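Local atomic coordinates of agmatine ureohydrolase (Thermoplasma volcanium GSS1, PDB entry 3PZL), a protein that probably hydrolyses agmatine to putrescine and urea, as a member of the arginase family that binds two manganese ions per subunit. Residues B[27-32]-B[78-83]; B[73-78]-B[293-298]; B[180-185]-B[243-248]. All blocks are in the same frame, centred on the assembly; numbering follows the deposited sequence.

Interaction 1 of 3, residues B[27-32]-B[78-83]; sequences DAVNGY and DLLASG
Asp27 and Leu80 bring their CA atoms to 5.2 Å, and a second approach follows at Asn30 and Gly83, so two segments without regular secondary structure run beside each other. No direct hydrogen bond joins them. A water does so instead, donating to Leu79 O at 2.6 Å and to Asp27 O at 3.2 Å, and thereby serves two backbone carbonyls at once. The Asp27 carboxylate lies against leucine carbons: OD2 meets Leu79 CB at 3.7 Å, while OD1 faces Leu80 CG and CD2, the two side chains crossing at about a right angle. Its polar needs are met elsewhere, OD1 bonding to Ser70 OG and OD2 to Tyr65 OH, which together should fix the rotation of the group. Val29 adds the apolar touch. With CG1 anti to the backbone N (chi1 167°), it is CG2 that reaches Leu80 CD2, at 3.6 Å. Asn30 lays its amide nitrogen ND2 against the CA of Gly83 and makes a weak bond to Met84 O. Within 78-83, Leu80 N donates to Asp78 OD1 at 3.1 Å, an Asx turn, and Asp78 O accepts from Ala81 N and Ser82 OG on opposite faces of its plane. The case illustrates how two loops can be joined by water and packing. Leu79 and Ser82 rest on helix 281-303, and Asp27 and Leu79 both touch Met84 of strand 84-90, one of the two outermost strands of the parallel sheet within this chain.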
# COMPACT_ATOMS: atom_id res chain seq x y z
N ASP B 27 -20.33 2.51 21.26
CA ASP B 27 -21.00 3.13 22.39
C ASP B 27 -22.41 3.53 22.04
O ASP B 27 -23.21 3.84 22.93
CB ASP B 27 -20.17 4.29 22.98
CG ASP B 27 -18.77 3.83 23.51
OD1 ASP B 27 -18.62 2.64 23.88
OD2 ASP B 27 -17.82 4.66 23.55
N ALA B 28 -22.74 3.50 20.76
CA ALA B 28 -24.11 3.82 20.33
C ALA B 28 -25.06 2.70 20.75
O ALA B 28 -25.51 1.90 19.91
CB ALA B 28 -24.17 4.04 18.86
N VAL B 29 -25.37 2.67 22.05
CA VAL B 29 -26.12 1.59 22.66
C VAL B 29 -27.65 1.76 22.62
O VAL B 29 -28.38 0.79 22.63
CB VAL B 29 -25.60 1.33 24.10
CG1 VAL B 29 -26.56 0.43 24.87
CG2 VAL B 29 -24.27 0.63 24.01
N ASN B 30 -28.13 2.99 22.55
CA ASN B 30 -29.56 3.24 22.67
C ASN B 30 -30.26 3.24 21.33
O ASN B 30 -29.63 3.47 20.30
CB ASN B 30 -29.80 4.55 23.38
CG ASN B 30 -28.80 4.79 24.46
OD1 ASN B 30 -28.87 4.20 25.53
ND2 ASN B 30 -27.86 5.65 24.18
N GLY B 31 -31.56 2.97 21.35
CA GLY B 31 -32.41 3.19 20.17
C GLY B 31 -32.64 4.68 20.00
O GLY B 31 -32.31 5.47 20.90
N TYR B 32 -33.21 5.06 18.86
CA TYR B 32 -33.41 6.46 18.54
C TYR B 32 -34.18 7.22 19.61
O TYR B 32 -33.76 8.28 20.06
CB TYR B 32 -34.13 6.63 17.21
CG TYR B 32 -34.48 8.08 16.89
CD1 TYR B 32 -33.48 9.01 16.56
CD2 TYR B 32 -35.81 8.52 16.92
CE1 TYR B 32 -33.80 10.32 16.26
CE2 TYR B 32 -36.13 9.84 16.62
CZ TYR B 32 -35.13 10.73 16.29
OH TYR B 32 -35.43 12.04 16.00
N ASP B 78 -18.32 9.36 30.65
CA ASP B 78 -18.51 8.00 30.14
C ASP B 78 -19.52 8.05 28.97
O ASP B 78 -20.69 8.39 29.15
CB ASP B 78 -18.99 7.08 31.27
CG ASP B 78 -19.35 5.68 30.79
OD1 ASP B 78 -18.89 5.26 29.70
OD2 ASP B 78 -20.10 5.00 31.52
N LEU B 79 -19.03 7.71 27.79
CA LEU B 79 -19.84 7.80 26.58
C LEU B 79 -20.95 6.76 26.52
O LEU B 79 -21.97 6.99 25.88
CB LEU B 79 -18.94 7.73 25.37
CG LEU B 79 -18.03 8.95 25.27
CD1 LEU B 79 -16.94 8.66 24.28
CD2 LEU B 79 -18.80 10.19 24.85
N LEU B 80 -20.74 5.64 27.20
CA LEU B 80 -21.70 4.57 27.29
C LEU B 80 -22.97 5.03 27.98
O LEU B 80 -24.06 4.51 27.73
CB LEU B 80 -21.10 3.40 28.07
CG LEU B 80 -20.57 2.26 27.21
CD1 LEU B 80 -20.14 1.08 28.06
CD2 LEU B 80 -21.65 1.85 26.19
N ALA B 81 -22.82 6.02 28.86
CA ALA B 81 -23.95 6.58 29.55
C ALA B 81 -24.28 8.00 29.04
O ALA B 81 -24.88 8.81 29.75
CB ALA B 81 -23.68 6.57 31.05
N SER B 82 -23.90 8.28 27.80
CA SER B 82 -24.25 9.56 27.20
C SER B 82 -25.37 9.55 26.13
O SER B 82 -25.53 10.50 25.39
CB SER B 82 -22.99 10.20 26.64
OG SER B 82 -22.04 10.34 27.67
N GLY B 83 -26.16 8.48 26.06
CA GLY B 83 -27.32 8.48 25.18
C GLY B 83 -26.98 8.60 23.71
O GLY B 83 -27.48 9.48 23.02
O HOH W 1 -24.17 6.35 24.58

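Interaction 2 of 3, residues B[73-78]-B[293-298]; sequences YSYGID and FIASRE
Ser296, whose CB packs on Tyr75, has its OG gripped by two groups outside the contact, the carbonyl of Val292 one turn back along the helix and the hydroxyl of Ser262. Its chi1 of 69° sets OG between the backbone N and the carbonyl carbon, while CB lies over one face of the Tyr75 ring, 3.5 Å from CE1. Ser296 CA stands on that same face, toward the rim and 3.7 Å above the plane; Ser74 CB lies on the opposite face, also toward the rim. Ala295 CB approaches obliquely, 3.8 Å from Tyr75 CD2. Next along, Ile77 reaches both Ala295 and Glu298: its CB faces Ala295 CB at 4.1 Å, its CG1 meets Ala295 O, and CD1 and CG2 both lie 3.8 Å from Glu298 CB. The Ile77 and Glu298 side chains cross at about a right angle. Beyond CB the Glu298 chain bends at chi2 (-60°), and its OE2 is hydrogen-bonded to Tyr37 OH. Gly76 and Ile77 form a G1 beta bulge against strand 71-72 in the small two-stranded antiparallel sheet; Gly76 O also takes a weak hydrogen bond from Lys302 NZ, farther along the helix. No hydrogen bond crosses between 73-78 and 293-298, which implies that these two segments meet through packing, largely of carbon atoms, while the polar ends of Ser296 and Glu298 are satisfied elsewhere.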
# COMPACT_ATOMS: atom_id res chain seq x y z
N TYR B 73 -11.00 10.67 29.07
CA TYR B 73 -10.20 11.08 30.22
C TYR B 73 -10.23 12.59 30.47
O TYR B 73 -10.41 13.05 31.59
CB TYR B 73 -8.77 10.59 29.99
CG TYR B 73 -7.79 10.92 31.07
CD1 TYR B 73 -6.62 11.63 30.78
CD2 TYR B 73 -8.03 10.52 32.39
CE1 TYR B 73 -5.71 11.93 31.80
CE2 TYR B 73 -7.14 10.82 33.41
CZ TYR B 73 -5.99 11.52 33.11
OH TYR B 73 -5.14 11.81 34.15
N SER B 74 -10.08 13.36 29.41
CA SER B 74 -9.95 14.78 29.52
C SER B 74 -11.26 15.48 29.85
O SER B 74 -11.29 16.67 30.11
CB SER B 74 -9.41 15.33 28.22
OG SER B 74 -8.18 14.71 27.93
N TYR B 75 -12.36 14.76 29.83
CA TYR B 75 -13.64 15.37 30.14
C TYR B 75 -14.36 14.70 31.31
O TYR B 75 -15.29 15.24 31.87
CB TYR B 75 -14.49 15.41 28.90
CG TYR B 75 -13.84 16.19 27.78
CD1 TYR B 75 -13.82 17.58 27.78
CD2 TYR B 75 -13.26 15.53 26.71
CE1 TYR B 75 -13.22 18.29 26.75
CE2 TYR B 75 -12.67 16.21 25.67
CZ TYR B 75 -12.65 17.60 25.69
OH TYR B 75 -12.04 18.27 24.64
N GLY B 76 -13.89 13.51 31.67
CA GLY B 76 -14.47 12.77 32.76
C GLY B 76 -15.90 12.41 32.47
O GLY B 76 -16.76 12.56 33.32
N ILE B 77 -16.14 11.94 31.24
CA ILE B 77 -17.46 11.59 30.75
C ILE B 77 -17.42 10.21 30.16
O ILE B 77 -16.59 9.92 29.28
CB ILE B 77 -17.89 12.56 29.66
CG1 ILE B 77 -18.12 13.95 30.26
CG2 ILE B 77 -19.13 12.03 28.89
CD1 ILE B 77 -19.30 14.02 31.26
N ASP B 78 -18.32 9.36 30.65
CA ASP B 78 -18.51 8.00 30.14
C ASP B 78 -19.52 8.05 28.97
O ASP B 78 -20.69 8.39 29.15
CB ASP B 78 -18.99 7.08 31.27
CG ASP B 78 -19.35 5.68 30.79
OD1 ASP B 78 -18.89 5.26 29.70
OD2 ASP B 78 -20.10 5.00 31.52
N PHE B 293 -16.67 16.00 20.78
CA PHE B 293 -17.87 16.79 20.73
C PHE B 293 -18.87 16.35 21.79
O PHE B 293 -19.35 17.18 22.58
CB PHE B 293 -18.50 16.68 19.37
CG PHE B 293 -19.85 17.28 19.29
CD1 PHE B 293 -20.02 18.61 18.97
CD2 PHE B 293 -20.97 16.52 19.54
CE1 PHE B 293 -21.28 19.16 18.88
CE2 PHE B 293 -22.23 17.07 19.46
CZ PHE B 293 -22.39 18.38 19.11
N ILE B 294 -19.19 15.06 21.82
CA ILE B 294 -20.17 14.55 22.77
C ILE B 294 -19.68 14.77 24.20
O ILE B 294 -20.40 15.35 25.01
CB ILE B 294 -20.52 13.04 22.49
CG1 ILE B 294 -21.23 12.88 21.15
CG2 ILE B 294 -21.37 12.45 23.57
CD1 ILE B 294 -21.40 11.47 20.75
N ALA B 295 -18.45 14.34 24.50
CA ALA B 295 -17.92 14.39 25.84
C ALA B 295 -17.87 15.80 26.39
O ALA B 295 -18.33 16.05 27.49
CB ALA B 295 -16.53 13.70 25.94
N SER B 296 -17.31 16.73 25.63
CA SER B 296 -17.17 18.08 26.15
C SER B 296 -18.53 18.75 26.34
O SER B 296 -18.70 19.62 27.20
CB SER B 296 -16.31 18.94 25.26
OG SER B 296 -16.98 19.18 24.05
N ARG B 297 -19.50 18.36 25.52
CA ARG B 297 -20.86 18.86 25.70
C ARG B 297 -21.51 18.30 26.96
O ARG B 297 -22.21 19.02 27.67
CB ARG B 297 -21.72 18.55 24.48
CG ARG B 297 -23.07 19.18 24.52
CD ARG B 297 -23.72 19.15 23.16
NE ARG B 297 -24.91 20.01 23.10
CZ ARG B 297 -26.10 19.64 23.55
NH1 ARG B 297 -26.25 18.43 24.07
NH2 ARG B 297 -27.14 20.46 23.47
N GLU B 298 -21.27 17.02 27.24
CA GLU B 298 -21.81 16.39 28.43
C GLU B 298 -21.19 16.99 29.66
O GLU B 298 -21.87 17.10 30.70
CB GLU B 298 -21.61 14.87 28.41
CG GLU B 298 -22.54 14.10 27.46
CD GLU B 298 -24.02 14.29 27.78
OE1 GLU B 298 -24.45 13.92 28.87
OE2 GLU B 298 -24.77 14.78 26.93

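Interaction 3 of 3, residues B[180-185]-B[243-248]; sequences GIRSVS and TPEPFG
Arg182 takes hold of the backbone of Glu245 side-on, NE and NH2 both donating to the single carbonyl oxygen Glu245 O at 2.8 Å each. That oxygen lies in the guanidinium plane, yet the two nitrogens meet it differently: NH2 comes in the carbonyl plane, on a lone pair, whereas NE stands above that plane by 60°. NE also makes a weak bond to Pro246 O at 3.0 Å. Over one face of the guanidinium sits Gly248 CA, 3.2 Å above its centre. On the arginine's own segment, NH1 donates to Gly180 O at 2.8 Å, again in the guanidinium plane, and this bond helps to fix how the group is turned. An alanine in place of Arg182 removes both donors to Glu245 O and the bond to Gly180 O, and would probably leave those carbonyls without these mates and open a gap beside Gly248. Both loops follow strands of the eight-stranded parallel sheet of the arginase fold, 176-180 and 223-229, in a family whose metal site lies at the C-terminal ends of such strands. Next to the arginine, Ser183 CB packs on the Glu245 carboxylate, 3.6 Å from CD, and Ser183 OG bonds weakly to OE2 at 3.5 Å. The Glu245 side chain lies about 7 Å from a bound manganese. Ser183 also touches His146, a ligand of one manganese. Arg182 NH2 and NH1 bond weakly to the backbone oxygens of Asp231, another manganese ligand, and Gly232. Farther out, Asp234 OD1 holds Gly248 N, and Ser202 OG bonds to Phe247 O.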
# COMPACT_ATOMS: atom_id res chain seq x y z
N GLY B 180 -9.62 28.09 8.74
CA GLY B 180 -8.52 27.25 8.25
C GLY B 180 -8.21 27.47 6.78
O GLY B 180 -7.24 26.94 6.25
N ILE B 181 -9.04 28.27 6.12
CA ILE B 181 -8.97 28.38 4.66
C ILE B 181 -7.61 28.90 4.14
O ILE B 181 -6.98 29.73 4.76
CB ILE B 181 -10.20 29.18 4.05
CG1 ILE B 181 -10.00 30.66 4.17
CG2 ILE B 181 -11.56 28.74 4.67
CD1 ILE B 181 -9.26 31.17 3.00
N ARG B 182 -7.15 28.32 3.02
CA ARG B 182 -5.82 28.58 2.45
C ARG B 182 -5.78 28.30 0.96
O ARG B 182 -4.71 28.30 0.36
CB ARG B 182 -4.74 27.74 3.13
CG ARG B 182 -4.92 26.23 3.10
CD ARG B 182 -4.07 25.60 4.21
NE ARG B 182 -4.27 24.16 4.43
CZ ARG B 182 -5.28 23.62 5.11
NH1 ARG B 182 -6.21 24.41 5.66
NH2 ARG B 182 -5.38 22.29 5.26
N SER B 183 -6.95 28.06 0.38
CA SER B 183 -7.10 27.75 -1.04
C SER B 183 -8.40 28.36 -1.57
O SER B 183 -9.50 27.90 -1.21
CB SER B 183 -7.07 26.21 -1.27
OG SER B 183 -7.49 25.81 -2.57
N VAL B 184 -8.27 29.39 -2.40
CA VAL B 184 -9.43 30.15 -2.89
C VAL B 184 -9.28 30.44 -4.35
O VAL B 184 -8.22 30.83 -4.80
CB VAL B 184 -9.59 31.51 -2.14
CG1 VAL B 184 -10.86 32.28 -2.62
CG2 VAL B 184 -9.61 31.29 -0.62
N SER B 185 -10.35 30.24 -5.10
CA SER B 185 -10.38 30.58 -6.52
C SER B 185 -10.76 32.05 -6.70
O SER B 185 -11.76 32.53 -6.15
CB SER B 185 -11.37 29.66 -7.23
OG SER B 185 -12.30 30.38 -8.04
N THR B 243 -8.99 16.32 -0.71
CA THR B 243 -8.20 17.36 -1.37
C THR B 243 -7.19 18.01 -0.38
O THR B 243 -7.49 19.03 0.27
CB THR B 243 -9.11 18.48 -1.99
OG1 THR B 243 -9.56 19.37 -0.95
CG2 THR B 243 -10.34 17.89 -2.73
N PRO B 244 -5.99 17.44 -0.29
CA PRO B 244 -5.05 17.87 0.73
C PRO B 244 -4.55 19.25 0.43
O PRO B 244 -4.39 19.59 -0.74
CB PRO B 244 -3.90 16.86 0.61
CG PRO B 244 -4.27 15.92 -0.47
CD PRO B 244 -5.37 16.52 -1.25
N GLU B 245 -4.31 20.03 1.48
CA GLU B 245 -3.72 21.38 1.36
C GLU B 245 -2.71 21.61 2.49
O GLU B 245 -3.10 21.71 3.66
CB GLU B 245 -4.81 22.45 1.39
CG GLU B 245 -5.58 22.55 0.11
CD GLU B 245 -4.87 23.37 -0.95
OE1 GLU B 245 -3.97 24.16 -0.58
OE2 GLU B 245 -5.22 23.23 -2.15
N PRO B 246 -1.41 21.70 2.15
CA PRO B 246 -0.39 21.87 3.20
C PRO B 246 -0.60 23.17 3.94
O PRO B 246 -1.40 24.04 3.47
CB PRO B 246 0.93 21.89 2.42
CG PRO B 246 0.61 21.25 1.10
CD PRO B 246 -0.83 21.60 0.80
N PHE B 247 0.10 23.30 5.08
CA PHE B 247 0.03 24.51 5.95
C PHE B 247 -1.36 24.68 6.59
O PHE B 247 -1.94 25.77 6.55
CB PHE B 247 0.37 25.82 5.20
CG PHE B 247 1.45 25.68 4.13
CD1 PHE B 247 2.71 25.16 4.44
CD2 PHE B 247 1.22 26.13 2.83
CE1 PHE B 247 3.68 25.06 3.46
CE2 PHE B 247 2.19 26.05 1.84
CZ PHE B 247 3.43 25.51 2.15
N GLY B 248 -1.90 23.59 7.14
CA GLY B 248 -3.26 23.60 7.67
C GLY B 248 -3.28 23.77 9.17
O GLY B 248 -2.26 24.09 9.77

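From the N terminus, interaction 1 opens at 27-32 and closes at 78-83, closing a loop of 45 residues, so that 78-83 returns to the loop that precedes strand 37-42. Interaction 2 opens at 73-78 before that closure and ends only at 293-298, so the two cross; they share Asp78 and touch through packing, Ser82 against Ile77 and Leu79 against Ile294. Together they tie the loop before strand 37-42, the small hairpin and helix 281-303 to one another. Interaction 3, 180-185 with 243-248, is nested inside the large loop of interaction 2. It joins two loops beside the metal site, its centre about 35 Å from that of interaction 1, on the opposite side of the chain's centre.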